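Local structure of probable sugar kinase (Clostridium perfringens, 3KZH) at residues Gly42-Cys45 with Arg46-Glu50; Thr302-Ala305 with Lys306-Lys309. The protein probably phosphorylates a sugar or a related small molecule, as a carbohydrate kinase of the pfkB (ribokinase) family. One frame throughout, in Å; residues are numbered along the deposited sequence.

Interaction 1 of 2, residues Gly42-Cys45 with Arg46-Glu50; sequences GGVC and RNIAE
Gly43 O accepts the backbone N-H of Asn47 at 3.0 Å, the bond that opens helix 44-54 just after strand 32-42 ends. Gly43 is the N-cap residue; its positive phi, 98°, would press a CB against the preceding carbonyl, so glycine suits the place. Two further backbone bonds continue the helix, Ile48 N to Val44 O and, nearly straight at 171°, Ala49 N to Cys45 O.

Two polar side chains, Arg46 and Asn47, turn back toward 42-45. Arg46 leaves with CG anti to its backbone N (chi1 -161°), and bends at chi2 and chi3 bring the guanidinium round to the strand end. There its NH1 meets Gly42 O in a weak bond of 3.3 Å, with the oxygen at the guanidinium edge and in its plane. The same NH1 lies 2.5 Å from Asn47 OD1, a hydrogen bond so short that its exact length is doubtful. On NH2, Glu50 OE1 forms a salt bridge through its anti lone pair, almost exactly in the guanidinium plane; Glu50 also pairs with Arg54. Asn47 ND2 bonds to Asp257 of helix 255-268.

Between the two segments, apolar side chains meet at Val44 and Ile48, one turn apart and side by side, with CG1 of Val44 3.8 Å from CD1 of Ile48. The branched chains suit this position against helix 255-268, and the side chain of Val44 is about 6 Å from the bound beta-D-glucopyranose.

With Gly42 O and the Glu50 carboxylate at its edge, the buried guanidinium has its rotation largely fixed; these oxygens probably stabilise its positive charge, and the weak bond helps link strand end to helix.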
loop_
_atom_site.group_PDB
_atom_site.type_symbol
_atom_site.label_atom_id
_atom_site.label_comp_id
_atom_site.label_asym_id
_atom_site.label_seq_id
_atom_site.Cartn_x
_atom_site.Cartn_y
_atom_site.Cartn_z
ATOM N N GLY A 42 -2.069 4.238 10.675
ATOM C CA GLY A 42 -1.913 5.008 11.894
ATOM C C GLY A 42 -2.701 6.296 11.923
ATOM O O GLY A 42 -3.580 6.523 11.087
ATOM N N GLY A 43 -2.299 7.176 12.844
ATOM C CA GLY A 43 -2.984 8.439 13.071
ATOM C C GLY A 43 -3.891 8.165 14.258
ATOM O O GLY A 43 -4.699 7.244 14.189
ATOM N N VAL A 44 -3.727 8.919 15.350
ATOM C CA VAL A 44 -4.514 8.768 16.597
ATOM C C VAL A 44 -6.019 8.629 16.352
ATOM O O VAL A 44 -6.650 7.668 16.805
ATOM C CB VAL A 44 -4.251 9.964 17.588
ATOM C CG1 VAL A 44 -5.184 9.911 18.803
ATOM C CG2 VAL A 44 -2.801 9.953 18.065
ATOM N N CYS A 45 -6.556 9.571 15.581
ATOM C CA CYS A 45 -7.968 9.618 15.236
ATOM C C CYS A 45 -8.450 8.426 14.420
ATOM O O CYS A 45 -9.561 7.939 14.645
ATOM C CB CYS A 45 -8.277 10.938 14.553
ATOM S SG CYS A 45 -8.154 12.365 15.686
ATOM N N ARG A 46 -7.593 7.914 13.531
ATOM C CA ARG A 46 -7.934 6.737 12.719
ATOM C C ARG A 46 -7.959 5.477 13.566
ATOM O O ARG A 46 -8.755 4.580 13.307
ATOM C CB ARG A 46 -6.970 6.555 11.534
ATOM C CG ARG A 46 -7.534 5.657 10.404
ATOM C CD ARG A 46 -6.550 4.614 9.913
ATOM N NE ARG A 46 -6.695 3.352 10.644
ATOM C CZ ARG A 46 -6.012 3.033 11.734
ATOM N NH1 ARG A 46 -5.121 3.876 12.213
ATOM N NH2 ARG A 46 -6.286 1.929 12.397
ATOM N N ASN A 47 -7.087 5.434 14.574
ATOM C CA ASN A 47 -6.998 4.322 15.508
ATOM C C ASN A 47 -8.235 4.344 16.414
ATOM O O ASN A 47 -8.824 3.296 16.667
ATOM C CB ASN A 47 -5.717 4.406 16.373
ATOM C CG ASN A 47 -4.423 4.454 15.548
ATOM O OD1 ASN A 47 -4.290 3.791 14.528
ATOM N ND2 ASN A 47 -3.461 5.242 16.012
ATOM N N ILE A 48 -8.649 5.539 16.857
ATOM C CA ILE A 48 -9.829 5.692 17.727
ATOM C C ILE A 48 -11.075 5.168 17.002
ATOM O O ILE A 48 -11.771 4.299 17.530
ATOM C CB ILE A 48 -10.053 7.180 18.202
ATOM C CG1 ILE A 48 -8.916 7.614 19.131
ATOM C CG2 ILE A 48 -11.380 7.330 18.948
ATOM C CD1 ILE A 48 -8.880 9.104 19.474
ATOM N N ALA A 49 -11.283 5.658 15.774
ATOM C CA ALA A 49 -12.396 5.269 14.909
ATOM C C ALA A 49 -12.448 3.763 14.640
ATOM O O ALA A 49 -13.537 3.181 14.648
ATOM C CB ALA A 49 -12.328 6.024 13.612
ATOM N N GLU A 50 -11.275 3.136 14.465
ATOM C CA GLU A 50 -11.193 1.680 14.237
ATOM C C GLU A 50 -11.648 0.919 15.483
ATOM O O GLU A 50 -12.547 0.075 15.384
ATOM C CB GLU A 50 -9.783 1.196 13.808
ATOM C CG GLU A 50 -9.837 -0.230 13.215
ATOM C CD GLU A 50 -8.503 -0.936 12.964
ATOM O OE1 GLU A 50 -7.493 -0.295 12.618
ATOM O OE2 GLU A 50 -8.480 -2.181 13.078
#

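Interaction 2 of 2, residues Thr302-Ala305 with Lys306-Lys309; sequences TVLA and KLEK
Leu304 and Leu307 meet side by side on an amphipathic alpha-helix, 300-308, of the pfkB-family fold, their CD2 methyls 4.1 Å apart. The two leucines reach this contact by different torsions. In Leu304, CG stands anti to the carbonyl carbon (chi1 -69°), whereas Leu307 swings CG anti to its backbone N (chi1 169°), and both chains end up pointing the same way. Spaced three residues apart, they line the border of the side that meets helix 273-288, where Leu304 touches Phe279 and Leu307 touches Thr282. Val303 is buried beside them; its beta-branched chain lies between this helix and 273-288, touching Phe279 and Met283.

Lys306, Glu308 and Lys309 are long and charged, as suits the outer side of the helix. Lys306 starts beside Thr302, its CB 3.5 Å from Thr302 O, then bends at chi2 and chi4, and its ammonium end leads away from 302-305. Glu308 runs extended beyond CG and likewise carries its charge outward. Ala305 is exposed, where a small helix-forming residue is at home.

Successive backbone bonds hold the turns together: Lys306 N to Thr302 O, Leu307 N to Val303 O at 3.0 Å, and Glu308 N to Leu304 O at 3.2 Å. The chain of Lys309 doubles back at chi2, chi3 and chi4 over the last turn, bringing its CD to 3.4 Å from Ala305 O.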
loop_
_atom_site.group_PDB
_atom_site.type_symbol
_atom_site.label_atom_id
_atom_site.label_comp_id
_atom_site.label_asym_id
_atom_site.label_seq_id
_atom_site.Cartn_x
_atom_site.Cartn_y
_atom_site.Cartn_z
ATOM N N THR A 302 -14.716 -9.975 22.902
ATOM C CA THR A 302 -13.410 -10.121 23.573
ATOM C C THR A 302 -13.219 -9.109 24.717
ATOM O O THR A 302 -12.606 -9.432 25.733
ATOM C CB THR A 302 -12.175 -10.074 22.599
ATOM O OG1 THR A 302 -11.803 -8.723 22.315
ATOM C CG2 THR A 302 -12.472 -10.785 21.290
ATOM N N VAL A 303 -13.782 -7.904 24.554
ATOM C CA VAL A 303 -13.714 -6.841 25.567
ATOM C C VAL A 303 -14.562 -7.256 26.764
ATOM O O VAL A 303 -14.084 -7.216 27.892
ATOM C CB VAL A 303 -14.199 -5.452 25.019
ATOM C CG1 VAL A 303 -14.111 -4.385 26.096
ATOM C CG2 VAL A 303 -13.388 -5.041 23.839
ATOM N N LEU A 304 -15.778 -7.731 26.496
ATOM C CA LEU A 304 -16.691 -8.198 27.546
ATOM C C LEU A 304 -16.195 -9.452 28.280
ATOM O O LEU A 304 -16.388 -9.576 29.489
ATOM C CB LEU A 304 -18.090 -8.447 26.982
ATOM C CG LEU A 304 -18.933 -7.251 26.522
ATOM C CD1 LEU A 304 -20.298 -7.754 26.062
ATOM C CD2 LEU A 304 -19.112 -6.235 27.635
ATOM N N ALA A 305 -15.510 -10.339 27.556
ATOM C CA ALA A 305 -14.954 -11.578 28.121
ATOM C C ALA A 305 -13.784 -11.280 29.057
ATOM O O ALA A 305 -13.636 -11.942 30.085
ATOM C CB ALA A 305 -14.507 -12.531 27.008
ATOM N N LYS A 306 -12.975 -10.274 28.705
ATOM C CA LYS A 306 -11.829 -9.871 29.525
ATOM C C LYS A 306 -12.276 -9.019 30.714
ATOM O O LYS A 306 -11.642 -9.059 31.761
ATOM C CB LYS A 306 -10.772 -9.128 28.701
ATOM C CG LYS A 306 -9.364 -9.198 29.311
ATOM C CD LYS A 306 -8.591 -7.903 29.153
ATOM C CE LYS A 306 -7.224 -7.973 29.805
ATOM N NZ LYS A 306 -6.351 -8.985 29.162
ATOM N N LEU A 307 -13.380 -8.286 30.551
ATOM C CA LEU A 307 -13.958 -7.440 31.603
ATOM C C LEU A 307 -14.495 -8.292 32.767
ATOM O O LEU A 307 -14.369 -7.904 33.928
ATOM C CB LEU A 307 -15.087 -6.565 31.012
ATOM C CG LEU A 307 -16.048 -5.756 31.905
ATOM C CD1 LEU A 307 -15.320 -4.608 32.548
ATOM C CD2 LEU A 307 -17.234 -5.248 31.106
ATOM N N GLU A 308 -15.065 -9.456 32.436
ATOM C CA GLU A 308 -15.624 -10.390 33.425
ATOM C C GLU A 308 -14.511 -11.057 34.236
ATOM O O GLU A 308 -14.615 -11.188 35.452
ATOM C CB GLU A 308 -16.476 -11.470 32.730
ATOM C CG GLU A 308 -17.384 -12.283 33.676
ATOM C CD GLU A 308 -17.997 -13.523 33.024
ATOM O OE1 GLU A 308 -18.912 -13.378 32.178
ATOM O OE2 GLU A 308 -17.570 -14.646 33.371
ATOM N N LYS A 309 -13.425 -11.400 33.540
ATOM C CA LYS A 309 -12.238 -12.056 34.088
ATOM C C LYS A 309 -11.252 -11.149 34.833
ATOM O O LYS A 309 -10.250 -11.638 35.365
ATOM C CB LYS A 309 -11.506 -12.790 32.951
ATOM C CG LYS A 309 -11.978 -14.228 32.741
ATOM C CD LYS A 309 -12.099 -14.681 31.275
ATOM C CE LYS A 309 -10.768 -14.951 30.583
ATOM N NZ LYS A 309 -10.201 -13.735 29.929
#

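In the fold
Interaction 1 comes first along the chain, at the start of helix 44-54 directly after strand 32-42; interaction 2 follows much later, on helix 300-308 just ahead of strand 312-317. Their centres lie 22 Å apart and their nearest atoms about 10 Å, so they do not touch. The first is buried near the middle of the chain, where the edge strand of the four-stranded sheet passes into a helix packed on strands of the large sheet. The second lies at the surface, on a helix leading to an outermost strand of that large sheet. Interaction 1 thus joins the two sheets close to the glucose pocket, while interaction 2 is peripheral helix packing.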